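Local coordinates for protein LamCAT (PDB 6JH5) that probably hydrolyses laminarin, the beta-1,3-glucan of marine algae, as a bacterial laminarinase of glycoside hydrolase family 16, at residues Y63-T68 with M203-N208. Residues are numbered along the deposited sequence; the frame is centred on the assembly and turned at random.
Sequences YNYTST and MAIGGN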
loop_
_atom_site.group_PDB
_atom_site.type_symbol
_atom_site.label_atom_id
_atom_site.label_comp_id
_atom_site.label_asym_id
_atom_site.label_seq_id
_atom_site.Cartn_x
_atom_site.Cartn_y
_atom_site.Cartn_z
ATOM N N TYR A 63 -17.831 8.111 12.388
ATOM C CA TYR A 63 -17.337 8.218 10.996
ATOM C C TYR A 63 -18.408 7.730 10.033
ATOM O O TYR A 63 -19.296 7.020 10.452
ATOM C CB TYR A 63 -15.997 7.492 10.864
ATOM C CG TYR A 63 -14.968 8.159 11.722
ATOM C CD1 TYR A 63 -14.282 9.258 11.261
ATOM C CD2 TYR A 63 -14.781 7.773 13.028
ATOM C CE1 TYR A 63 -13.385 9.931 12.057
ATOM C CE2 TYR A 63 -13.878 8.426 13.837
ATOM C CZ TYR A 63 -13.186 9.511 13.350
ATOM O OH TYR A 63 -12.321 10.173 14.149
ATOM N N ASN A 64 -18.290 8.138 8.775
ATOM C CA ASN A 64 -19.355 7.865 7.776
ATOM C C ASN A 64 -18.959 6.868 6.687
ATOM O O ASN A 64 -19.752 6.634 5.817
ATOM C CB ASN A 64 -19.822 9.186 7.181
ATOM C CG ASN A 64 -20.316 10.085 8.283
ATOM O OD1 ASN A 64 -21.057 9.653 9.134
ATOM N ND2 ASN A 64 -19.856 11.313 8.287
ATOM N N TYR A 65 -17.738 6.372 6.740
ATOM C CA TYR A 65 -17.269 5.382 5.752
ATOM C C TYR A 65 -16.503 4.285 6.496
ATOM O O TYR A 65 -15.905 4.542 7.504
ATOM C CB TYR A 65 -16.342 6.008 4.705
ATOM C CG TYR A 65 -16.910 7.214 4.011
ATOM C CD1 TYR A 65 -17.722 7.080 2.911
ATOM C CD2 TYR A 65 -16.655 8.482 4.483
ATOM C CE1 TYR A 65 -18.257 8.191 2.283
ATOM C CE2 TYR A 65 -17.180 9.598 3.869
ATOM C CZ TYR A 65 -17.988 9.454 2.766
ATOM O OH TYR A 65 -18.517 10.547 2.169
ATOM N N THR A 66 -16.576 3.088 5.947
ATOM C CA THR A 66 -15.806 1.946 6.474
ATOM C C THR A 66 -14.998 1.344 5.333
ATOM O O THR A 66 -15.385 1.454 4.205
ATOM C CB THR A 66 -16.691 0.882 7.126
ATOM O OG1 THR A 66 -17.613 0.420 6.153
ATOM C CG2 THR A 66 -17.387 1.416 8.354
ATOM N N SER A 67 -13.880 0.751 5.699
ATOM C CA SER A 67 -12.996 0.101 4.716
ATOM C C SER A 67 -12.061 -0.854 5.466
ATOM O O SER A 67 -12.341 -1.178 6.581
ATOM C CB SER A 67 -12.236 1.104 3.892
ATOM O OG SER A 67 -11.589 0.475 2.824
ATOM N N THR A 68 -11.020 -1.313 4.801
ATOM C CA THR A 68 -10.083 -2.239 5.474
ATOM C C THR A 68 -8.638 -1.752 5.321
ATOM O O THR A 68 -8.325 -1.235 4.292
ATOM C CB THR A 68 -10.187 -3.654 4.880
ATOM O OG1 THR A 68 -11.344 -4.228 5.461
ATOM C CG2 THR A 68 -9.026 -4.570 5.199
ATOM N N MET A 203 -7.786 0.611 1.517
ATOM C CA MET A 203 -8.438 1.634 0.675
ATOM C C MET A 203 -8.945 2.717 1.630
ATOM O O MET A 203 -9.836 2.445 2.413
ATOM C CB MET A 203 -9.576 1.087 -0.184
ATOM C CG MET A 203 -10.285 2.188 -0.964
ATOM S SD MET A 203 -11.055 1.506 -2.468
ATOM C CE MET A 203 -12.170 0.292 -1.776
ATOM N N ALA A 204 -8.321 3.882 1.583
ATOM C CA ALA A 204 -8.790 4.994 2.431
ATOM C C ALA A 204 -9.814 5.818 1.649
ATOM O O ALA A 204 -9.836 5.724 0.459
ATOM C CB ALA A 204 -7.634 5.863 2.855
ATOM N N ILE A 205 -10.642 6.554 2.381
ATOM C CA ILE A 205 -11.642 7.460 1.760
ATOM C C ILE A 205 -11.358 8.860 2.280
ATOM O O ILE A 205 -11.404 9.066 3.454
ATOM C CB ILE A 205 -13.065 7.047 2.141
ATOM C CG1 ILE A 205 -13.404 5.623 1.695
ATOM C CG2 ILE A 205 -14.057 8.068 1.609
ATOM C CD1 ILE A 205 -13.296 5.413 0.223
ATOM N N GLY A 206 -10.937 9.752 1.402
ATOM C CA GLY A 206 -10.627 11.120 1.841
ATOM C C GLY A 206 -9.241 11.244 2.428
ATOM O O GLY A 206 -8.617 10.263 2.673
ATOM N N GLY A 207 -8.823 12.478 2.639
ATOM C CA GLY A 207 -7.504 12.686 3.231
ATOM C C GLY A 207 -6.806 13.848 2.577
ATOM O O GLY A 207 -7.272 14.343 1.608
ATOM N N ASN A 208 -5.636 14.170 3.081
ATOM C CA ASN A 208 -4.942 15.367 2.567
ATOM C C ASN A 208 -4.639 15.235 1.076
ATOM O O ASN A 208 -4.861 16.173 0.374
ATOM C CB ASN A 208 -3.695 15.659 3.396
ATOM C CG ASN A 208 -4.014 15.972 4.842
ATOM O OD1 ASN A 208 -5.033 16.562 5.140
ATOM N ND2 ASN A 208 -3.131 15.574 5.726
#
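Ser67 reaches across to the backbone of Met203, its OG giving a hydrogen bond of 2.7 Å to Met203 O. The hydroxyl comes in within the carbonyl plane, onto a lone pair, with a C=O...OG angle of 138°. CB already points at the other strand, and with OG anti to the backbone N (chi1 -170°) the hydroxyl swings to the carbonyl side, onto Met203 O. One residue along, the backbone adds only a weak bond, Met203 N to Thr68 O at 3.4 Å. On the other side of Ser67 the contact turns apolar: Ile205 lays its CG2 methyl over the centre of the Tyr65 ring, 3.8 Å from the centroid, a CH-pi contact only 11° off the ring normal. Tyr65 OH is hydrogen-bonded to Asn216 OD1, which fixes the far end of the ring, and Phe219 packs against the same ring. Gln37 OE1 takes the Ile205 N-H. Replacing Ser67 by alanine would take away the hydroxyl and probably leave Met203 O without this buried donor, and 63-68 held to 203-208 by little more than the weak bond and the methyl-ring contact. In this part of the family 16 beta-sandwich, then, hydroxyl and methyl span backbones that diverge, from 6.3 Å between Ser67 CA and Met203 CA to 7.2 Å between Tyr65 CA and Ile205 CA.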